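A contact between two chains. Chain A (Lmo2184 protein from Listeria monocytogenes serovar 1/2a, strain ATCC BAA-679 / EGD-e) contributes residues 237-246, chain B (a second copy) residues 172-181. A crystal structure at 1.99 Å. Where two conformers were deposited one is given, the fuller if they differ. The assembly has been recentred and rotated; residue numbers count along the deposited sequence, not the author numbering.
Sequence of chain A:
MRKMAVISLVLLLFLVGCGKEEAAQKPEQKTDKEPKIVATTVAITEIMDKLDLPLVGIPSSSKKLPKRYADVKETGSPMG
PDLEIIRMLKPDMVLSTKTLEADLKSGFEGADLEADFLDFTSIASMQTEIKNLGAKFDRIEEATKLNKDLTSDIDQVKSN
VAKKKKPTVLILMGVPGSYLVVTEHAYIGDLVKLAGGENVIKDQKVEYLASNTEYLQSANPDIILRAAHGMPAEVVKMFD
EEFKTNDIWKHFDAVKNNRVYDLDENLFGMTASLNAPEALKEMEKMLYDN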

# COMPACT_ATOMS: atom_id res chain seq x y z
N LYS A 237 -1.44 0.60 11.18
CA LYS A 237 -1.69 0.01 12.48
C LYS A 237 -0.61 -1.02 12.80
O LYS A 237 -0.12 -1.08 13.88
CB LYS A 237 -3.07 -0.61 12.59
CG LYS A 237 -3.39 -1.14 13.97
CD LYS A 237 -3.09 -0.13 15.06
CE LYS A 237 -3.31 -0.70 16.45
NZ LYS A 237 -2.99 0.22 17.56
N MET A 238 -0.24 -1.80 11.81
CA MET A 238 0.79 -2.80 11.95
C MET A 238 2.11 -2.10 12.32
O MET A 238 2.84 -2.55 13.17
CB MET A 238 0.88 -3.55 10.62
CG MET A 238 1.89 -4.66 10.50
SD MET A 238 1.59 -5.70 9.06
CE MET A 238 1.78 -4.57 7.70
N PHE A 239 2.37 -0.97 11.67
CA PHE A 239 3.58 -0.22 11.95
C PHE A 239 3.55 0.25 13.40
O PHE A 239 4.54 0.23 14.07
CB PHE A 239 3.72 1.00 11.06
CG PHE A 239 3.99 0.71 9.60
CD1 PHE A 239 4.36 -0.55 9.15
CD2 PHE A 239 3.91 1.73 8.69
CE1 PHE A 239 4.60 -0.75 7.80
CE2 PHE A 239 4.15 1.53 7.36
CZ PHE A 239 4.50 0.29 6.91
N ASP A 240 2.37 0.67 13.86
CA ASP A 240 2.20 1.15 15.24
C ASP A 240 2.62 0.07 16.22
O ASP A 240 3.32 0.35 17.21
CB ASP A 240 0.74 1.57 15.48
CG ASP A 240 0.46 1.90 16.97
OD1 ASP A 240 1.08 2.84 17.49
OD2 ASP A 240 -0.33 1.15 17.60
N GLU A 241 2.16 -1.18 15.99
CA GLU A 241 2.60 -2.26 16.87
C GLU A 241 4.11 -2.45 16.82
O GLU A 241 4.73 -2.79 17.83
CB GLU A 241 1.92 -3.59 16.49
CG GLU A 241 0.43 -3.59 16.55
CD GLU A 241 -0.15 -3.49 17.96
OE1 GLU A 241 0.53 -3.74 18.98
OE2 GLU A 241 -1.34 -3.18 18.02
N GLU A 242 4.72 -2.28 15.64
CA GLU A 242 6.16 -2.51 15.55
C GLU A 242 6.93 -1.43 16.32
O GLU A 242 7.89 -1.74 17.05
CB GLU A 242 6.59 -2.53 14.08
CG GLU A 242 8.04 -3.09 13.90
CD GLU A 242 9.18 -2.11 14.31
OE1 GLU A 242 9.03 -0.88 14.15
OE2 GLU A 242 10.24 -2.60 14.77
N PHE A 243 6.49 -0.18 16.22
CA PHE A 243 7.15 0.95 16.89
C PHE A 243 7.29 0.70 18.39
O PHE A 243 8.37 0.92 18.96
CB PHE A 243 6.32 2.21 16.62
CG PHE A 243 7.06 3.54 16.75
CD1 PHE A 243 7.71 4.11 15.64
CD2 PHE A 243 6.99 4.27 17.93
CE1 PHE A 243 8.34 5.40 15.75
CE2 PHE A 243 7.60 5.55 18.04
CZ PHE A 243 8.28 6.10 16.96
N LYS A 244 6.21 0.19 19.03
CA LYS A 244 6.19 -0.06 20.47
C LYS A 244 7.15 -1.15 20.93
O LYS A 244 7.46 -1.23 22.13
CB LYS A 244 4.76 -0.47 20.92
CG LYS A 244 3.70 0.60 20.67
CD LYS A 244 2.31 0.19 21.21
CE LYS A 244 1.54 -0.71 20.25
NZ LYS A 244 0.24 -1.21 20.84
N THR A 245 7.56 -2.07 20.04
CA THR A 245 8.48 -3.15 20.42
C THR A 245 9.93 -2.84 20.10
O THR A 245 10.82 -3.63 20.45
CB THR A 245 8.14 -4.45 19.68
OG1 THR A 245 8.56 -4.29 18.30
CG2 THR A 245 6.66 -4.72 19.76
N ASN A 246 10.18 -1.73 19.42
CA ASN A 246 11.48 -1.44 18.84
C ASN A 246 12.36 -0.73 19.86
O ASN A 246 12.04 0.38 20.29
CB ASN A 246 11.26 -0.56 17.60
CG ASN A 246 12.49 -0.42 16.76
OD1 ASN A 246 13.63 -0.46 17.26
ND2 ASN A 246 12.28 -0.24 15.44
N LEU B 172 5.24 -14.28 11.43
CA LEU B 172 5.83 -12.94 11.31
C LEU B 172 4.75 -11.99 10.82
O LEU B 172 3.95 -12.35 9.95
CB LEU B 172 7.01 -12.95 10.31
CG LEU B 172 8.18 -13.88 10.64
CD1 LEU B 172 9.22 -13.85 9.50
CD2 LEU B 172 8.81 -13.49 11.98
N MET B 173 4.71 -10.77 11.37
CA MET B 173 3.80 -9.73 10.92
C MET B 173 4.64 -8.50 10.57
O MET B 173 5.41 -8.04 11.41
CB MET B 173 2.78 -9.36 12.03
CG MET B 173 1.85 -8.29 11.64
SD MET B 173 0.73 -7.77 12.95
CE MET B 173 1.77 -6.91 14.14
N GLY B 174 4.47 -7.95 9.38
CA GLY B 174 5.15 -6.69 9.09
C GLY B 174 5.77 -6.65 7.71
O GLY B 174 5.27 -7.32 6.79
N VAL B 175 6.87 -5.91 7.56
CA VAL B 175 7.55 -5.70 6.28
C VAL B 175 9.04 -5.91 6.49
O VAL B 175 9.54 -5.92 7.63
CB VAL B 175 7.26 -4.28 5.71
CG1 VAL B 175 5.75 -4.04 5.61
CG2 VAL B 175 7.89 -3.22 6.57
N PRO B 176 9.80 -6.09 5.40
CA PRO B 176 11.22 -6.40 5.52
C PRO B 176 11.93 -5.45 6.46
O PRO B 176 11.66 -4.25 6.46
CB PRO B 176 11.74 -6.26 4.08
CG PRO B 176 10.56 -6.58 3.24
CD PRO B 176 9.37 -6.03 3.99
N GLY B 177 12.80 -6.00 7.31
CA GLY B 177 13.53 -5.20 8.29
C GLY B 177 12.80 -4.94 9.59
O GLY B 177 13.45 -4.59 10.58
N SER B 178 11.48 -5.12 9.64
CA SER B 178 10.76 -4.79 10.87
C SER B 178 9.73 -5.85 11.26
O SER B 178 8.77 -5.53 11.97
CB SER B 178 10.08 -3.42 10.75
OG SER B 178 9.33 -3.32 9.54
N TYR B 179 9.92 -7.10 10.85
CA TYR B 179 8.95 -8.16 11.16
C TYR B 179 8.82 -8.32 12.67
O TYR B 179 9.84 -8.39 13.38
CB TYR B 179 9.40 -9.50 10.58
CG TYR B 179 9.36 -9.54 9.08
CD1 TYR B 179 8.14 -9.48 8.40
CD2 TYR B 179 10.54 -9.67 8.34
CE1 TYR B 179 8.10 -9.54 7.00
CE2 TYR B 179 10.50 -9.75 6.96
CZ TYR B 179 9.29 -9.66 6.29
OH TYR B 179 9.25 -9.71 4.92
N LEU B 180 7.58 -8.39 13.15
CA LEU B 180 7.28 -8.79 14.53
C LEU B 180 7.01 -10.30 14.59
O LEU B 180 6.40 -10.86 13.68
CB LEU B 180 6.04 -8.07 15.04
CG LEU B 180 6.23 -6.55 15.20
CD1 LEU B 180 4.89 -5.89 15.48
CD2 LEU B 180 7.17 -6.28 16.37
N VAL B 181 7.40 -10.92 15.70
CA VAL B 181 7.01 -12.30 15.98
C VAL B 181 5.63 -12.31 16.63
O VAL B 181 5.39 -11.55 17.58
CB VAL B 181 8.04 -12.97 16.89
CG1 VAL B 181 7.60 -14.39 17.22
CG2 VAL B 181 9.39 -12.99 16.17

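A helix lies against a hairpin here, and the contact is made by shape and apolar surface, with no hydrogen bond passing between the two stretches. Chain A supplies a run of helix, held by bonds such as Glu A242 N to Met A238 O (3.1 Å) and Phe A243 N to Phe A239 O (2.9 Å). In chain B, two strand ends pair through Met B173 N to Leu B180 O (2.9 Å) and Leu B180 N to Met B173 O (2.8 Å), and the chain between them includes a type II turn from Val B175 to Ser B178. Side chains of each stretch meet both side chains and backbone of the other. The nearest CA pairs, Met A238 CA to Gly B174 CA and Glu A242 CA to Leu B180 CA, are both 6.5 Å apart, one helical turn separating them on the chain A side.

Apolar side chains meet in two places. Met A238 leaves its CA sideways, yet its side chain brings SD to 3.7 Å from Met B173 CG. Phe A239 starts away from the hairpin, but its ring reaches back, and Val B175 CG1 meets the ring edge at CE1, 4.1 Å away. Separately, Met A238 SD also lies 3.7 Å from Gly B174 N. Leu B180 is the most heavily covered residue: its CD1 sits 3.6 Å from Glu A242 N and 3.8 Å from Glu A241 C, so one methyl packs on the helix backbone itself, while CD2 comes within 3.1 Å of Thr A245 OG1.

The two glutamates, Glu A241 and Glu A242, contribute their aliphatic parts. Glu A241 CB lies 4.1 Å from Met B173 CE, while the carboxylate leads away to a salt bridge with Lys A244, Lys A244 NZ to Glu A241 OE1 at 3.2 Å. Glu A242 points toward the hairpin and sets CG 3.2 Å from Ser B178 O and 3.8 Å from Ser B178 CB, a tight van der Waals fit.

Other polar bonds stay within one stretch. Thr A245 OG1 donates to Glu A242 O (2.9 Å), which satisfies the hydroxyl proton beside the leucine methyl. Lys A237 NZ bridges to Asp A240 OD2 at 2.8 Å, clear of the hairpin. On chain B, Ser B178 N bonds to Val B175 O (2.9 Å) within the turn. The backbone angles of Gly B174 and Gly B177 each call for glycine: a CB would jam against the preceding carbonyl O, and at Gly B174 it would also crowd Ser B178 O. The rule to read is modest: several polar side chains bond within their own stretch, while methyls, methylenes, a thioether sulfur and a ring edge make the contact across.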